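F420-dependent methylenetetrahydromethanopterin dehydrogenase (Methanopyrus kandleri, PDB 1QV9) catalyses the reversible, coenzyme F420-dependent reduction of methenyl-tetrahydromethanopterin to methylene-tetrahydromethanopterin in the pathway that makes methane from carbon dioxide. Local coordinates at residues V3-I9 and F63-V69; R30-F35 and I165-K169; G115-P121 and L178-D184. All blocks are in the same frame, centred on the assembly; numbering follows the deposited sequence.

Contact 1 of 3, residues V3-I9 and F63-V69; sequences VAKAIFI and FEPDFIV
Neighbouring parallel strands of an alpha/beta sheet meet where Ala6, Ile7 and Phe8 pair with Phe67, Ile68 and Val69, and the approach to the second strand is fastened by side chains. Within the strands Ile7 is gripped at both backbone atoms: its N donates to Phe67 O at 3.3 Å, and its O accepts from Val69 N at 2.9 Å. Ile9 N then bonds to Val69 O. Before the regular pairing starts, Asp66 holds the backbone of Lys5 at two points. Asp66 OD1 accepts Lys5 N on its anti side at 2.8 Å, while Asp66 N donates to Lys5 O from above the carbonyl plane. The Lys5 chain runs over one face of the Phe63 ring, with CD 4.1 Å from the ring centroid; its bend at chi3 (-72°) then brings NZ 2.9 Å from Phe63 O, and a water joins NZ to Glu64 OE1. Phe67 has chi1 60°, which sets CG between its own backbone N and carbonyl carbon and lays the ring over the methyl of Ala6, Ala6 CB standing 3.8 Å from the centroid. Val69 CB packs obliquely on Phe8 CD2 at 3.6 Å. On the side of the sheet bearing Ile7 and Ile9, helix 46-63 supplies Ala52, Ala56 and Ala60; on the side of Ala4, Phe67 and Val69 lies helix 153-169, and strand 33-39 borders the far edge of strand 4-10.

Contact 2 of 3, residues R30-F35 and I165-K169; sequences REDVEF and IEKAK
A salt bridge joins Asp32 to Lys169, within a network that also takes in Arg30 and Glu166. Asp32 OD1 offers its anti lone pair to Lys169 NZ at 2.6 Å, and the syn sides of the same carboxylate face Arg30. That arginine grips side-on, NE to OD2 at 2.9 Å and NH1 to OD1 at 3.0 Å, the latter nearly straight at 174°. Asp32 CG sits between its backbone N and carbonyl carbon (chi1 64°), a rotation that presents the carboxylate to both cations. The extended Lys169 chain brings NZ also to Glu166 OE2 at 2.8 Å, and a water joins this oxygen to Arg30 NH1. The remaining guanidinium nitrogen, NH2, bonds to Leu24 O and forms a salt bridge with Asp162.

Apolar contact is centred on Ile165. Its CG2 lies 4.0 Å from Val33 CG1 and 3.7 Å from Arg30 NH1, meeting the guanidinium obliquely, while CD1 approaches the edge of the Phe35 ring at CZ. Val33 CG1 stands over one face of the guanidinium, toward its rim.

Two acids 4.2 Å apart, Asp32 OD1 to Glu166 OE2, would repel each other if both are charged; Lys169 NZ, bonded to both, probably offsets this. Arg30 fixes the rotation of the Asp32 carboxylate through both oxygens, so the buried aspartate ties the turn just before strand 33-39 to helix 153-169 through its salt bridge to Lys169, beside a small hydrophobic patch.

Contact 3 of 3, residues G115-P121 and L178-D184; sequences GYILVKP and LPKLVID
With chi1 at 53°, Tyr116 CG is tucked between the residue's own backbone N and carbonyl carbon, and the ring leans across to the neighbouring strand, where it lies over Lys180. Lys180 CA stands 3.9 Å from the ring centroid, over the face but offset toward the rim, and Lys180 CB reaches the phenol end at Tyr116 CZ. The ring edge is met by Val182 CG2, near its plane. Beyond the strand pair the hydroxyl hydrogen-bonds to Glu110, which holds the far end of the ring toward helix 106-111.

Beneath the side chains the backbones zip together through five hydrogen bonds. Tyr116 N donates to Pro179 O at 2.7 Å, from above the carbonyl plane. Leu181 N to Tyr116 O, Leu118 N to Leu181 O at 2.8 Å and Ile183 N to Leu118 O follow, these three nearly straight (171° to 177°) and the two outer bonds more bent. Lys120 N closes the series on Ile183 O at 2.9 Å, just past the end of its strand. At the opposite end Gly115 CA comes 3.0 Å from Pro179 O and 3.7 Å from Leu178 CB, so the two backbones run close together here.

On the other face of the sheet Ile117 and Ile183 run alongside each other in the same direction, with Ile117 CG2 3.7 Å from Ile183 CD1; helix 153-169 packs there through Val156, Ala160 and Phe161. Lys120 and Asp184 are likewise aligned, and a water joins Lys120 NZ to Asp184 OD2.

Parallel neighbours 115-119 and 180-183 are connected through helices 134-150 and 153-169, and helices 153-169 and 106-111 pack on the two faces, as in an open parallel alpha/beta sheet, here at the margin where 180-183 is the outermost strand within the chain.

From the N terminus, strand 4-10 is laid down first, and contact 1 closes a loop of 53 residues when the chain returns at 63-69. Segment 30-35 leaves within that loop but finds its partner only at 165-169, so contact 2 crosses contact 1; the two touch through Ala4 and Asp32, whose backbones pair across strands 4-10 and 33-39. Contact 3 opens at 115-121, after contact 1 is complete, and closes at 178-184, crossing contact 2 as well. Its centre is about 19 Å from that of contact 1. Helix 153-169, which leads toward strand 180-183, spans one sheet face and links the two margins.

Contact 1 of 3, residues V3-I9 and F63-V69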
loop_
_atom_site.group_PDB
_atom_site.type_symbol
_atom_site.label_atom_id
_atom_site.label_comp_id
_atom_site.label_asym_id
_atom_site.label_seq_id
_atom_site.Cartn_x
_atom_site.Cartn_y
_atom_site.Cartn_z
ATOM N N VAL A 3 46.630 -3.039 11.137
ATOM C CA VAL A 3 45.281 -3.189 11.673
ATOM C C VAL A 3 44.917 -2.039 12.611
ATOM O O VAL A 3 45.615 -1.796 13.588
ATOM C CB VAL A 3 45.186 -4.522 12.456
ATOM C CG1 VAL A 3 43.831 -4.647 13.151
ATOM C CG2 VAL A 3 45.416 -5.698 11.512
ATOM N N ALA A 4 43.826 -1.341 12.301
ATOM C CA ALA A 4 43.331 -0.245 13.118
ATOM C C ALA A 4 42.502 -0.852 14.263
ATOM O O ALA A 4 41.764 -1.824 14.065
ATOM C CB ALA A 4 42.455 0.663 12.279
ATOM N N LYS A 5 42.617 -0.263 15.443
ATOM C CA LYS A 5 41.890 -0.764 16.613
ATOM C C LYS A 5 41.057 0.347 17.221
ATOM O O LYS A 5 41.483 1.496 17.254
ATOM C CB LYS A 5 42.873 -1.292 17.654
ATOM C CG LYS A 5 43.519 -2.608 17.220
ATOM C CD LYS A 5 44.521 -3.137 18.235
ATOM C CE LYS A 5 45.787 -2.299 18.259
ATOM N NZ LYS A 5 46.797 -2.891 19.192
ATOM N N ALA A 6 39.854 0.009 17.678
ATOM C CA ALA A 6 39.008 1.013 18.312
ATOM C C ALA A 6 38.100 0.356 19.352
ATOM O O ALA A 6 37.788 -0.828 19.247
ATOM C CB ALA A 6 38.139 1.727 17.270
ATOM N N ILE A 7 37.697 1.133 20.343
ATOM C CA ILE A 7 36.760 0.633 21.353
ATOM C C ILE A 7 35.525 1.500 21.198
ATOM O O ILE A 7 35.636 2.711 21.020
ATOM C CB ILE A 7 37.295 0.805 22.792
ATOM C CG1 ILE A 7 38.565 -0.030 22.996
ATOM C CG2 ILE A 7 36.204 0.368 23.833
ATOM C CD1 ILE A 7 39.230 0.186 24.353
ATOM N N PHE A 8 34.352 0.880 21.241
ATOM C CA PHE A 8 33.079 1.598 21.153
ATOM C C PHE A 8 32.400 1.465 22.503
ATOM O O PHE A 8 32.348 0.368 23.050
ATOM C CB PHE A 8 32.174 0.986 20.076
ATOM C CG PHE A 8 32.662 1.246 18.677
ATOM C CD1 PHE A 8 33.635 0.432 18.094
ATOM C CD2 PHE A 8 32.138 2.316 17.940
ATOM C CE1 PHE A 8 34.085 0.670 16.780
ATOM C CE2 PHE A 8 32.585 2.562 16.605
ATOM C CZ PHE A 8 33.560 1.727 16.035
ATOM N N ILE A 9 31.881 2.565 23.048
ATOM C CA ILE A 9 31.192 2.516 24.348
ATOM C C ILE A 9 29.742 2.877 24.083
ATOM O O ILE A 9 29.466 3.908 23.460
ATOM C CB ILE A 9 31.801 3.530 25.334
ATOM C CG1 ILE A 9 33.310 3.335 25.430
ATOM C CG2 ILE A 9 31.134 3.406 26.702
ATOM C CD1 ILE A 9 34.018 4.500 26.190
ATOM N N PHE A 63 44.803 -3.331 24.955
ATOM C CA PHE A 63 44.311 -3.335 23.583
ATOM C C PHE A 63 44.945 -2.249 22.725
ATOM O O PHE A 63 45.103 -2.451 21.537
ATOM C CB PHE A 63 42.777 -3.205 23.587
ATOM C CG PHE A 63 42.125 -3.388 22.238
ATOM C CD1 PHE A 63 42.277 -4.565 21.493
ATOM C CD2 PHE A 63 41.304 -2.379 21.717
ATOM C CE1 PHE A 63 41.640 -4.730 20.281
ATOM C CE2 PHE A 63 40.666 -2.540 20.510
ATOM C CZ PHE A 63 40.824 -3.713 19.777
ATOM N N GLU A 64 45.313 -1.129 23.343
ATOM C CA GLU A 64 45.960 -0.012 22.646
ATOM C C GLU A 64 45.161 0.487 21.429
ATOM O O GLU A 64 45.629 0.432 20.276
ATOM C CB GLU A 64 47.380 -0.416 22.208
ATOM C CG GLU A 64 48.197 -1.009 23.340
ATOM C CD GLU A 64 49.660 -1.241 22.980
ATOM O OE1 GLU A 64 49.944 -1.682 21.846
ATOM O OE2 GLU A 64 50.524 -0.991 23.851
ATOM N N PRO A 65 43.925 0.954 21.663
ATOM C CA PRO A 65 43.102 1.458 20.564
ATOM C C PRO A 65 43.670 2.740 19.945
ATOM O O PRO A 65 44.328 3.529 20.626
ATOM C CB PRO A 65 41.764 1.737 21.235
ATOM C CG PRO A 65 42.135 2.114 22.615
ATOM C CD PRO A 65 43.246 1.130 22.959
ATOM N N ASP A 66 43.398 2.918 18.650
ATOM C CA ASP A 66 43.808 4.127 17.938
ATOM C C ASP A 66 42.798 5.235 18.253
ATOM O O ASP A 66 43.127 6.403 18.264
ATOM C CB ASP A 66 43.878 3.803 16.460
ATOM C CG ASP A 66 44.935 2.768 16.173
ATOM O OD1 ASP A 66 44.629 1.742 15.525
ATOM O OD2 ASP A 66 46.096 2.987 16.617
ATOM N N PHE A 67 41.549 4.855 18.511
ATOM C CA PHE A 67 40.546 5.844 18.893
ATOM C C PHE A 67 39.431 5.136 19.660
ATOM O O PHE A 67 39.334 3.901 19.622
ATOM C CB PHE A 67 39.977 6.626 17.679
ATOM C CG PHE A 67 39.296 5.774 16.620
ATOM C CD1 PHE A 67 37.922 5.571 16.634
ATOM C CD2 PHE A 67 40.018 5.234 15.570
ATOM C CE1 PHE A 67 37.280 4.868 15.640
ATOM C CE2 PHE A 67 39.384 4.512 14.548
ATOM C CZ PHE A 67 37.995 4.323 14.576
ATOM N N ILE A 68 38.664 5.927 20.405
ATOM C CA ILE A 68 37.534 5.437 21.213
ATOM C C ILE A 68 36.294 6.226 20.814
ATOM O O ILE A 68 36.378 7.427 20.565
ATOM C CB ILE A 68 37.819 5.627 22.694
ATOM C CG1 ILE A 68 39.033 4.775 23.062
ATOM C CG2 ILE A 68 36.606 5.189 23.543
ATOM C CD1 ILE A 68 39.506 4.876 24.493
ATOM N N VAL A 69 35.149 5.548 20.725
ATOM C CA VAL A 69 33.906 6.193 20.348
ATOM C C VAL A 69 32.908 5.984 21.456
ATOM O O VAL A 69 32.783 4.888 21.988
ATOM C CB VAL A 69 33.317 5.592 19.023
ATOM C CG1 VAL A 69 32.051 6.346 18.631
ATOM C CG2 VAL A 69 34.358 5.625 17.912
HETATM O O HOH W 1 46.531 -0.008 15.525
HETATM O O HOH W 2 49.145 -1.443 19.022
#

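Contact 2 of 3, residues R30-F35 and I165-K169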
loop_
_atom_site.group_PDB
_atom_site.type_symbol
_atom_site.label_atom_id
_atom_site.label_comp_id
_atom_site.label_asym_id
_atom_site.label_seq_id
_atom_site.Cartn_x
_atom_site.Cartn_y
_atom_site.Cartn_z
ATOM N N ARG A 30 36.731 -8.005 7.201
ATOM C CA ARG A 30 37.797 -7.020 7.064
ATOM C C ARG A 30 39.011 -7.473 7.858
ATOM O O ARG A 30 38.928 -7.758 9.054
ATOM C CB ARG A 30 37.399 -5.637 7.579
ATOM C CG ARG A 30 36.731 -4.767 6.566
ATOM C CD ARG A 30 36.431 -3.392 7.148
ATOM N NE ARG A 30 37.561 -2.458 7.101
ATOM C CZ ARG A 30 37.436 -1.145 7.269
ATOM N NH1 ARG A 30 38.502 -0.343 7.195
ATOM N NH2 ARG A 30 36.237 -0.612 7.522
ATOM N N GLU A 31 40.152 -7.507 7.191
ATOM C CA GLU A 31 41.378 -7.928 7.845
ATOM C C GLU A 31 42.144 -6.766 8.462
ATOM O O GLU A 31 43.156 -6.969 9.127
ATOM C CB GLU A 31 42.280 -8.626 6.818
ATOM C CG GLU A 31 41.545 -9.604 5.902
ATOM C CD GLU A 31 42.462 -10.272 4.873
ATOM O OE1 GLU A 31 42.877 -11.426 5.110
ATOM O OE2 GLU A 31 42.775 -9.643 3.830
ATOM N N ASP A 32 41.681 -5.542 8.244
ATOM C CA ASP A 32 42.398 -4.376 8.752
ATOM C C ASP A 32 41.851 -3.653 9.970
ATOM O O ASP A 32 42.319 -2.569 10.281
ATOM C CB ASP A 32 42.551 -3.343 7.645
ATOM C CG ASP A 32 41.204 -2.801 7.176
ATOM O OD1 ASP A 32 41.147 -1.626 6.771
ATOM O OD2 ASP A 32 40.221 -3.574 7.205
ATOM N N VAL A 33 40.864 -4.235 10.649
ATOM C CA VAL A 33 40.306 -3.616 11.849
ATOM C C VAL A 33 40.059 -4.652 12.941
ATOM O O VAL A 33 39.894 -5.831 12.660
ATOM C CB VAL A 33 38.933 -2.919 11.557
ATOM C CG1 VAL A 33 39.117 -1.807 10.555
ATOM C CG2 VAL A 33 37.906 -3.958 11.049
ATOM N N GLU A 34 40.008 -4.179 14.174
ATOM C CA GLU A 34 39.709 -5.011 15.333
ATOM C C GLU A 34 39.026 -4.069 16.298
ATOM O O GLU A 34 39.552 -2.993 16.581
ATOM C CB GLU A 34 40.991 -5.562 15.964
ATOM C CG GLU A 34 40.695 -6.461 17.148
ATOM C CD GLU A 34 41.902 -7.245 17.654
ATOM O OE1 GLU A 34 41.696 -8.104 18.536
ATOM O OE2 GLU A 34 43.037 -7.015 17.183
ATOM N N PHE A 35 37.848 -4.461 16.785
ATOM C CA PHE A 35 37.108 -3.609 17.711
ATOM C C PHE A 35 36.716 -4.344 18.982
ATOM O O PHE A 35 36.617 -5.573 19.023
ATOM C CB PHE A 35 35.780 -3.148 17.071
ATOM C CG PHE A 35 35.919 -2.469 15.728
ATOM C CD1 PHE A 35 35.019 -2.720 14.714
ATOM C CD2 PHE A 35 36.906 -1.524 15.513
ATOM C CE1 PHE A 35 35.099 -2.028 13.480
ATOM C CE2 PHE A 35 36.991 -0.833 14.284
ATOM C CZ PHE A 35 36.082 -1.096 13.276
ATOM N N ILE A 165 39.779 5.529 10.248
ATOM C CA ILE A 165 40.473 4.250 10.282
ATOM C C ILE A 165 41.714 4.323 9.392
ATOM O O ILE A 165 42.756 3.769 9.763
ATOM C CB ILE A 165 39.560 3.092 9.838
ATOM C CG1 ILE A 165 38.594 2.778 10.990
ATOM C CG2 ILE A 165 40.391 1.846 9.467
ATOM C CD1 ILE A 165 37.425 1.965 10.580
ATOM N N GLU A 166 41.627 5.004 8.247
ATOM C CA GLU A 166 42.825 5.080 7.412
ATOM C C GLU A 166 43.938 5.842 8.137
ATOM O O GLU A 166 45.115 5.448 8.062
ATOM C CB GLU A 166 42.492 5.687 6.052
ATOM C CG GLU A 166 41.764 4.680 5.161
ATOM C CD GLU A 166 42.498 3.336 5.058
ATOM O OE1 GLU A 166 43.640 3.314 4.529
ATOM O OE2 GLU A 166 41.945 2.297 5.503
ATOM N N LYS A 167 43.580 6.910 8.847
ATOM C CA LYS A 167 44.561 7.676 9.621
ATOM C C LYS A 167 45.092 6.903 10.842
ATOM O O LYS A 167 46.253 7.050 11.253
ATOM C CB LYS A 167 43.932 8.974 10.094
ATOM C CG LYS A 167 43.496 9.812 8.928
ATOM C CD LYS A 167 42.895 11.113 9.358
ATOM C CE LYS A 167 42.529 11.934 8.114
ATOM N NZ LYS A 167 41.764 13.176 8.434
ATOM N N ALA A 168 44.223 6.113 11.457
ATOM C CA ALA A 168 44.599 5.302 12.615
ATOM C C ALA A 168 45.719 4.338 12.214
ATOM O O ALA A 168 46.631 4.058 13.010
ATOM C CB ALA A 168 43.380 4.511 13.109
ATOM N N LYS A 169 45.659 3.839 10.981
ATOM C CA LYS A 169 46.652 2.885 10.498
ATOM C C LYS A 169 48.045 3.463 10.449
ATOM O O LYS A 169 49.031 2.733 10.568
ATOM C CB LYS A 169 46.272 2.373 9.119
ATOM C CG LYS A 169 45.104 1.415 9.156
ATOM C CD LYS A 169 44.757 1.033 7.754
ATOM C CE LYS A 169 43.463 0.285 7.690
ATOM N NZ LYS A 169 43.213 -0.074 6.271
HETATM O O HOH W 3 39.113 2.578 6.433
#

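Contact 3 of 3, residues G115-P121 and L178-D184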
loop_
_atom_site.group_PDB
_atom_site.type_symbol
_atom_site.label_atom_id
_atom_site.label_comp_id
_atom_site.label_asym_id
_atom_site.label_seq_id
_atom_site.Cartn_x
_atom_site.Cartn_y
_atom_site.Cartn_z
ATOM N N GLY A 115 35.957 14.747 18.908
ATOM C CA GLY A 115 35.217 14.808 17.666
ATOM C C GLY A 115 33.750 14.493 17.992
ATOM O O GLY A 115 33.405 14.062 19.122
ATOM N N TYR A 116 32.867 14.752 17.036
ATOM C CA TYR A 116 31.446 14.434 17.255
ATOM C C TYR A 116 30.685 14.226 15.969
ATOM O O TYR A 116 31.041 14.760 14.931
ATOM C CB TYR A 116 30.700 15.523 18.070
ATOM C CG TYR A 116 30.801 16.949 17.548
ATOM C CD1 TYR A 116 31.771 17.805 18.061
ATOM C CD2 TYR A 116 29.981 17.415 16.524
ATOM C CE1 TYR A 116 31.928 19.101 17.560
ATOM C CE2 TYR A 116 30.138 18.715 16.008
ATOM C CZ TYR A 116 31.115 19.537 16.542
ATOM O OH TYR A 116 31.279 20.820 16.052
ATOM N N ILE A 117 29.643 13.395 16.043
ATOM C CA ILE A 117 28.749 13.227 14.912
ATOM C C ILE A 117 27.399 13.299 15.601
ATOM O O ILE A 117 27.042 12.418 16.399
ATOM C CB ILE A 117 28.881 11.873 14.185
ATOM C CG1 ILE A 117 30.310 11.748 13.646
ATOM C CG2 ILE A 117 27.861 11.817 13.022
ATOM C CD1 ILE A 117 30.627 10.399 12.944
ATOM N N LEU A 118 26.675 14.387 15.347
ATOM C CA LEU A 118 25.363 14.578 15.955
ATOM C C LEU A 118 24.307 14.319 14.886
ATOM O O LEU A 118 24.279 14.986 13.868
ATOM C CB LEU A 118 25.238 15.997 16.505
ATOM C CG LEU A 118 26.287 16.285 17.593
ATOM C CD1 LEU A 118 26.084 17.700 18.109
ATOM C CD2 LEU A 118 26.118 15.283 18.767
ATOM N N VAL A 119 23.443 13.329 15.108
ATOM C CA VAL A 119 22.446 12.954 14.131
ATOM C C VAL A 119 21.086 13.484 14.568
ATOM O O VAL A 119 20.419 12.899 15.447
ATOM C CB VAL A 119 22.440 11.401 13.996
ATOM C CG1 VAL A 119 21.481 10.956 12.900
ATOM C CG2 VAL A 119 23.859 10.946 13.651
ATOM N N LYS A 120 20.660 14.591 13.957
ATOM C CA LYS A 120 19.390 15.192 14.376
ATOM C C LYS A 120 18.166 14.299 14.159
ATOM O O LYS A 120 17.246 14.281 14.954
ATOM C CB LYS A 120 19.207 16.591 13.739
ATOM C CG LYS A 120 20.377 17.497 14.072
ATOM C CD LYS A 120 20.199 18.953 13.594
ATOM C CE LYS A 120 19.299 19.705 14.554
ATOM N NZ LYS A 120 19.141 21.138 14.153
ATOM N N PRO A 121 18.151 13.514 13.070
ATOM C CA PRO A 121 16.957 12.667 12.922
ATOM C C PRO A 121 16.901 11.429 13.853
ATOM O O PRO A 121 15.898 10.690 13.826
ATOM C CB PRO A 121 16.966 12.236 11.456
ATOM C CG PRO A 121 18.277 12.714 10.879
ATOM C CD PRO A 121 18.856 13.741 11.797
ATOM N N LEU A 178 39.574 14.717 13.772
ATOM C CA LEU A 178 38.340 14.172 14.340
ATOM C C LEU A 178 37.144 14.862 13.728
ATOM O O LEU A 178 37.139 16.080 13.519
ATOM C CB LEU A 178 38.346 14.309 15.847
ATOM C CG LEU A 178 39.494 13.539 16.517
ATOM C CD1 LEU A 178 39.490 13.898 17.981
ATOM C CD2 LEU A 178 39.357 12.026 16.308
ATOM N N PRO A 179 36.089 14.098 13.432
ATOM C CA PRO A 179 34.922 14.732 12.821
ATOM C C PRO A 179 34.198 15.736 13.685
ATOM O O PRO A 179 34.266 15.671 14.901
ATOM C CB PRO A 179 34.015 13.531 12.462
ATOM C CG PRO A 179 34.378 12.526 13.513
ATOM C CD PRO A 179 35.904 12.641 13.585
ATOM N N LYS A 180 33.552 16.696 13.027
ATOM C CA LYS A 180 32.709 17.702 13.657
ATOM C C LYS A 180 31.530 17.756 12.675
ATOM O O LYS A 180 31.443 18.626 11.813
ATOM C CB LYS A 180 33.426 19.053 13.760
ATOM C CG LYS A 180 34.558 19.009 14.749
ATOM C CD LYS A 180 35.105 20.398 15.032
ATOM C CE LYS A 180 35.832 20.959 13.826
ATOM N NZ LYS A 180 36.497 22.279 14.164
ATOM N N LEU A 181 30.635 16.779 12.788
ATOM C CA LEU A 181 29.508 16.675 11.872
ATOM C C LEU A 181 28.158 16.772 12.522
ATOM O O LEU A 181 27.940 16.213 13.589
ATOM C CB LEU A 181 29.545 15.335 11.127
ATOM C CG LEU A 181 30.706 15.037 10.192
ATOM C CD1 LEU A 181 30.547 13.629 9.649
ATOM C CD2 LEU A 181 30.735 16.062 9.038
ATOM N N VAL A 182 27.255 17.486 11.859
ATOM C CA VAL A 182 25.882 17.603 12.331
ATOM C C VAL A 182 25.056 17.207 11.118
ATOM O O VAL A 182 25.059 17.881 10.069
ATOM C CB VAL A 182 25.544 19.039 12.781
ATOM C CG1 VAL A 182 24.119 19.115 13.203
ATOM C CG2 VAL A 182 26.440 19.449 13.930
ATOM N N ILE A 183 24.349 16.095 11.264
ATOM C CA ILE A 183 23.571 15.538 10.175
ATOM C C ILE A 183 22.086 15.792 10.297
ATOM O O ILE A 183 21.481 15.635 11.374
ATOM C CB ILE A 183 23.802 13.994 10.098
ATOM C CG1 ILE A 183 25.299 13.717 9.879
ATOM C CG2 ILE A 183 22.924 13.350 8.991
ATOM C CD1 ILE A 183 25.691 12.236 10.047
ATOM N N ASP A 184 21.510 16.204 9.183
ATOM C CA ASP A 184 20.082 16.415 9.097
ATOM C C ASP A 184 19.587 16.328 7.674
ATOM O O ASP A 184 20.337 15.916 6.768
ATOM C CB ASP A 184 19.665 17.718 9.786
ATOM C CG ASP A 184 20.115 18.986 9.038
ATOM O OD1 ASP A 184 20.703 18.890 7.941
ATOM O OD2 ASP A 184 19.867 20.095 9.569
HETATM O O HOH W 4 17.829 20.772 11.528
#